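Local coordinates for protein serpin B3 (Homo sapiens, PDB 4ZK3) that probably inhibits proteases, chiefly cysteine proteases of the papain type, by the serpin mechanism of loop insertion after cleavage of its reactive-centre loop, at residues 178-190 with 233-245. Sequence-based numbering, arbitrary orientation.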
loop_
_atom_site.group_PDB
_atom_site.type_symbol
_atom_site.label_atom_id
_atom_site.label_comp_id
_atom_site.label_asym_id
_atom_site.label_seq_id
_atom_site.Cartn_x
_atom_site.Cartn_y
_atom_site.Cartn_z
ATOM N N ASN A 178 -10.955 -2.272 -1.947
ATOM C CA ASN A 178 -10.324 -2.177 -0.658
ATOM C C ASN A 178 -9.922 -0.739 -0.346
ATOM O O ASN A 178 -9.359 -0.050 -1.192
ATOM C CB ASN A 178 -9.007 -2.996 -0.596
ATOM C CG ASN A 178 -8.311 -2.839 0.718
ATOM O OD1 ASN A 178 -8.656 -3.540 1.695
ATOM N ND2 ASN A 178 -7.432 -1.902 0.806
ATOM N N ALA A 179 -10.229 -0.258 0.862
ATOM C CA ALA A 179 -9.703 1.020 1.353
ATOM C C ALA A 179 -9.011 0.845 2.691
ATOM O O ALA A 179 -9.508 0.136 3.580
ATOM C CB ALA A 179 -10.817 2.057 1.509
ATOM N N ILE A 180 -7.886 1.523 2.836
ATOM C CA ILE A 180 -7.065 1.494 4.048
ATOM C C ILE A 180 -6.704 2.928 4.453
ATOM O O ILE A 180 -6.463 3.807 3.575
ATOM C CB ILE A 180 -5.781 0.649 3.838
ATOM C CG1 ILE A 180 -4.967 0.555 5.114
ATOM C CG2 ILE A 180 -4.869 1.261 2.736
ATOM C CD1 ILE A 180 -3.759 -0.404 5.048
ATOM N N TYR A 181 -6.734 3.196 5.776
ATOM C CA TYR A 181 -6.565 4.538 6.305
ATOM C C TYR A 181 -5.827 4.496 7.640
ATOM O O TYR A 181 -6.144 3.674 8.507
ATOM C CB TYR A 181 -7.917 5.261 6.488
ATOM C CG TYR A 181 -7.741 6.616 7.098
ATOM C CD1 TYR A 181 -7.397 7.681 6.301
ATOM C CD2 TYR A 181 -7.862 6.830 8.504
ATOM C CE1 TYR A 181 -7.180 8.939 6.823
ATOM C CE2 TYR A 181 -7.633 8.106 9.039
ATOM C CZ TYR A 181 -7.312 9.157 8.199
ATOM O OH TYR A 181 -7.075 10.454 8.653
ATOM N N PHE A 182 -4.815 5.351 7.778
ATOM C CA PHE A 182 -4.012 5.446 8.958
ATOM C C PHE A 182 -3.791 6.937 9.285
ATOM O O PHE A 182 -3.440 7.710 8.402
ATOM C CB PHE A 182 -2.673 4.793 8.724
ATOM C CG PHE A 182 -1.682 5.103 9.790
ATOM C CD1 PHE A 182 -1.878 4.611 11.083
ATOM C CD2 PHE A 182 -0.594 5.926 9.527
ATOM C CE1 PHE A 182 -0.955 4.925 12.102
ATOM C CE2 PHE A 182 0.309 6.226 10.506
ATOM C CZ PHE A 182 0.147 5.728 11.791
ATOM N N LYS A 183 -4.006 7.351 10.531
ATOM C CA LYS A 183 -3.508 8.644 10.972
ATOM C C LYS A 183 -2.968 8.493 12.371
ATOM O O LYS A 183 -3.629 7.953 13.202
ATOM C CB LYS A 183 -4.591 9.718 10.955
ATOM C CG LYS A 183 -4.045 11.139 11.226
ATOM C CD LYS A 183 -5.188 12.172 11.320
ATOM C CE LYS A 183 -4.682 13.511 11.844
ATOM N NZ LYS A 183 -5.391 14.608 11.107
ATOM N N GLY A 184 -1.727 8.855 12.619
ATOM C CA GLY A 184 -1.165 8.640 13.953
ATOM C C GLY A 184 -0.223 9.744 14.355
ATOM O O GLY A 184 0.424 10.361 13.491
ATOM N N GLN A 185 -0.150 9.985 15.645
ATOM C CA GLN A 185 0.839 10.880 16.246
ATOM C C GLN A 185 2.216 10.204 16.384
ATOM O O GLN A 185 2.275 9.053 16.782
ATOM C CB GLN A 185 0.379 11.273 17.652
ATOM C CG GLN A 185 -0.949 12.052 17.743
ATOM C CD GLN A 185 -1.454 12.189 19.187
ATOM O OE1 GLN A 185 -0.678 12.275 20.137
ATOM N NE2 GLN A 185 -2.745 12.165 19.349
ATOM N N TRP A 186 3.302 10.955 16.112
ATOM C CA TRP A 186 4.654 10.519 16.424
ATOM C C TRP A 186 4.686 10.307 17.880
ATOM O O TRP A 186 4.023 11.027 18.607
ATOM C CB TRP A 186 5.688 11.595 16.082
ATOM C CG TRP A 186 5.837 11.891 14.669
ATOM C CD1 TRP A 186 5.674 13.120 14.092
ATOM C CD2 TRP A 186 6.112 10.981 13.577
ATOM N NE1 TRP A 186 5.850 13.049 12.735
ATOM C CE2 TRP A 186 6.137 11.757 12.384
ATOM C CE3 TRP A 186 6.324 9.590 13.482
ATOM C CZ2 TRP A 186 6.369 11.189 11.118
ATOM C CZ3 TRP A 186 6.557 9.041 12.262
ATOM C CH2 TRP A 186 6.580 9.826 11.079
ATOM N N GLU A 187 5.446 9.328 18.321
ATOM C CA GLU A 187 5.694 9.179 19.720
ATOM C C GLU A 187 6.415 10.425 20.321
ATOM O O GLU A 187 6.031 10.882 21.417
ATOM C CB GLU A 187 6.508 7.919 19.974
ATOM C CG GLU A 187 7.059 7.816 21.413
ATOM C CD GLU A 187 7.767 6.506 21.634
ATOM O OE1 GLU A 187 8.821 6.284 21.050
ATOM O OE2 GLU A 187 7.211 5.663 22.334
ATOM N N LYS A 188 7.457 10.890 19.618
ATOM C CA LYS A 188 8.147 12.150 19.875
ATOM C C LYS A 188 7.888 13.151 18.765
ATOM O O LYS A 188 8.493 13.092 17.655
ATOM C CB LYS A 188 9.620 11.906 19.978
ATOM C CG LYS A 188 9.986 11.086 21.214
ATOM C CD LYS A 188 11.413 10.533 21.195
ATOM C CE LYS A 188 11.602 9.319 22.122
ATOM N NZ LYS A 188 12.874 8.561 21.843
ATOM N N LYS A 189 6.968 14.059 19.024
ATOM C CA LYS A 189 6.596 15.058 18.045
ATOM C C LYS A 189 7.740 16.004 17.696
ATOM O O LYS A 189 8.698 16.108 18.408
ATOM C CB LYS A 189 5.401 15.819 18.516
ATOM C CG LYS A 189 4.171 14.954 18.555
ATOM C CD LYS A 189 2.918 15.753 18.824
ATOM C CE LYS A 189 1.719 14.823 18.871
ATOM N NZ LYS A 189 0.505 15.634 18.627
ATOM N N PHE A 190 7.685 16.590 16.509
ATOM C CA PHE A 190 8.628 17.608 16.146
ATOM C C PHE A 190 8.102 18.928 16.698
ATOM O O PHE A 190 6.911 19.081 16.771
ATOM C CB PHE A 190 8.726 17.694 14.644
ATOM C CG PHE A 190 9.427 16.518 14.017
ATOM C CD1 PHE A 190 8.708 15.353 13.678
ATOM C CD2 PHE A 190 10.801 16.564 13.765
ATOM C CE1 PHE A 190 9.352 14.275 13.096
ATOM C CE2 PHE A 190 11.453 15.469 13.179
ATOM C CZ PHE A 190 10.727 14.332 12.830
ATOM N N GLU A 233 14.124 3.880 12.658
ATOM C CA GLU A 233 12.735 3.628 13.047
ATOM C C GLU A 233 12.220 4.832 13.819
ATOM O O GLU A 233 12.803 5.248 14.798
ATOM C CB GLU A 233 12.573 2.340 13.892
ATOM C CG GLU A 233 11.164 2.096 14.385
ATOM C CD GLU A 233 11.057 1.330 15.664
ATOM O OE1 GLU A 233 11.949 1.443 16.532
ATOM O OE2 GLU A 233 10.014 0.668 15.826
ATOM N N ILE A 234 11.091 5.359 13.369
ATOM C CA ILE A 234 10.449 6.496 13.996
ATOM C C ILE A 234 9.102 5.979 14.489
ATOM O O ILE A 234 8.192 5.836 13.694
ATOM C CB ILE A 234 10.238 7.683 13.025
ATOM C CG1 ILE A 234 11.502 7.989 12.235
ATOM C CG2 ILE A 234 9.794 8.913 13.794
ATOM C CD1 ILE A 234 11.408 9.048 11.151
ATOM N N PRO A 235 8.974 5.685 15.809
ATOM C CA PRO A 235 7.701 5.088 16.235
ATOM C C PRO A 235 6.526 6.057 16.262
ATOM O O PRO A 235 6.686 7.241 16.571
ATOM C CB PRO A 235 7.985 4.625 17.657
ATOM C CG PRO A 235 9.479 4.510 17.759
ATOM C CD PRO A 235 10.003 5.614 16.876
ATOM N N TYR A 236 5.336 5.516 16.032
ATOM C CA TYR A 236 4.122 6.208 16.383
ATOM C C TYR A 236 3.821 6.001 17.845
ATOM O O TYR A 236 4.215 5.027 18.451
ATOM C CB TYR A 236 2.971 5.792 15.456
ATOM C CG TYR A 236 3.257 6.238 14.026
ATOM C CD1 TYR A 236 3.049 7.575 13.644
ATOM C CD2 TYR A 236 3.718 5.353 13.084
ATOM C CE1 TYR A 236 3.340 8.020 12.366
ATOM C CE2 TYR A 236 4.021 5.761 11.783
ATOM C CZ TYR A 236 3.833 7.105 11.432
ATOM O OH TYR A 236 4.125 7.545 10.185
ATOM N N LYS A 237 3.109 6.942 18.423
ATOM C CA LYS A 237 2.740 6.851 19.832
ATOM C C LYS A 237 1.931 5.600 20.101
ATOM O O LYS A 237 0.935 5.348 19.411
ATOM C CB LYS A 237 1.952 8.090 20.235
ATOM C CG LYS A 237 1.710 8.191 21.741
ATOM C CD LYS A 237 0.874 9.420 22.077
ATOM C CE LYS A 237 0.369 9.370 23.526
ATOM N NZ LYS A 237 0.649 10.694 24.111
ATOM N N GLY A 238 2.341 4.873 21.153
ATOM C CA GLY A 238 1.796 3.570 21.548
ATOM C C GLY A 238 2.674 2.447 21.045
ATOM O O GLY A 238 2.519 1.336 21.475
ATOM N N LYS A 239 3.581 2.749 20.105
ATOM C CA LYS A 239 4.447 1.788 19.447
ATOM C C LYS A 239 3.710 0.626 18.748
ATOM O O LYS A 239 4.302 -0.408 18.501
ATOM C CB LYS A 239 5.495 1.229 20.412
ATOM C CG LYS A 239 6.410 2.254 21.102
ATOM C CD LYS A 239 7.479 1.500 21.920
ATOM C CE LYS A 239 7.921 2.209 23.184
ATOM N NZ LYS A 239 8.821 3.325 22.798
ATOM N N ASP A 240 2.465 0.780 18.355
ATOM C CA ASP A 240 1.848 -0.305 17.550
ATOM C C ASP A 240 2.354 -0.305 16.084
ATOM O O ASP A 240 2.389 -1.377 15.401
ATOM C CB ASP A 240 0.324 -0.206 17.630
ATOM C CG ASP A 240 -0.199 -0.605 19.036
ATOM O OD1 ASP A 240 0.604 -1.209 19.788
ATOM O OD2 ASP A 240 -1.334 -0.243 19.374
ATOM N N LEU A 241 2.716 0.904 15.640
ATOM C CA LEU A 241 3.156 1.163 14.300
ATOM C C LEU A 241 4.412 2.036 14.300
ATOM O O LEU A 241 4.679 2.765 15.248
ATOM C CB LEU A 241 2.037 1.844 13.533
ATOM C CG LEU A 241 0.832 0.953 13.216
ATOM C CD1 LEU A 241 -0.359 1.383 14.033
ATOM C CD2 LEU A 241 0.484 1.029 11.727
ATOM N N SER A 242 5.208 1.900 13.250
ATOM C CA SER A 242 6.382 2.754 13.068
ATOM C C SER A 242 6.554 3.133 11.605
ATOM O O SER A 242 6.094 2.451 10.717
ATOM C CB SER A 242 7.629 2.011 13.469
ATOM O OG SER A 242 7.719 1.822 14.829
ATOM N N MET A 243 7.297 4.199 11.366
ATOM C CA MET A 243 7.698 4.571 10.023
ATOM C C MET A 243 9.180 4.249 10.003
ATOM O O MET A 243 9.912 4.699 10.877
ATOM C CB MET A 243 7.505 6.052 9.711
ATOM C CG MET A 243 8.080 6.443 8.335
ATOM S SD MET A 243 7.689 8.078 7.685
ATOM C CE MET A 243 5.989 7.935 7.151
ATOM N N ILE A 244 9.581 3.459 9.036
ATOM C CA ILE A 244 11.021 3.099 8.858
ATOM C C ILE A 244 11.513 3.893 7.678
ATOM O O ILE A 244 10.808 3.952 6.653
ATOM C CB ILE A 244 11.170 1.624 8.491
ATOM C CG1 ILE A 244 10.569 0.768 9.575
ATOM C CG2 ILE A 244 12.637 1.253 8.190
ATOM C CD1 ILE A 244 11.016 1.100 10.943
ATOM N N VAL A 245 12.705 4.463 7.779
ATOM C CA VAL A 245 13.271 5.268 6.681
ATOM C C VAL A 245 14.674 4.732 6.339
ATOM O O VAL A 245 15.442 4.408 7.243
ATOM C CB VAL A 245 13.386 6.764 7.071
ATOM C CG1 VAL A 245 14.065 7.582 5.984
ATOM C CG2 VAL A 245 12.043 7.377 7.385
HETATM O O HOH W 1 4.635 5.506 22.833
HETATM O O HOH W 2 8.662 9.170 17.242
#
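Tyr236 meets two aromatic residues of 178-190. Over one face, above the ring centre, comes the edge of Phe182 in a T-shaped pair, the planes at 75° and Phe182 CE2 3.7 Å from Tyr236 CZ. Tyr236 CE1 in turn lies over one face of the Trp186 indole, 3.4 Å from Trp186 CZ3; the planes are nearly parallel (10°) but slid so far that the rings barely overlap. The remaining face of the indole is met by Phe190, while Met243 SD sits at its edge in a Met-aromatic contact, 4.0 Å from Trp186 CH2. Ile234 CG2 touches the indole near CE3. Trp186 swings its CG anti to its own carbonyl carbon (chi1 -67°), which brings the indole back over the strands 229-235 and 241-248 although its CB starts away from them. Its NE1 is held by Thr337 O, whereas the buried Tyr236 OH has no partner in the model.

This is the top of the serpin's sheet A meeting the hairpin of strands 229-235 and 241-248 (s2B and s3B) in sheet B, and Trp186 matches the breach tryptophan of the family. Strand 340-351, bonded along 174-185, is consistent with an inserted reactive-centre loop, and its Ala341 touches Tyr236.

Beyond the strand end, the backbones join at a single bridge where Trp186 and Tyr236 form a non-hydrogen-bonded pair. Two nearly straight bonds flank it: Lys237 N to Gln185 O, 2.8 Å, and Glu187 N to Pro235 O, 3.0 Å. A water that also binds Lys188 N donates to Pro235 O. Across the type II turn from Tyr236 to Lys239, the extended Glu187 reaches Lys239 in a salt bridge; NZ approaches the syn lone pair of OE2 at 2.9 Å, and a second water links that oxygen to Gly238 N.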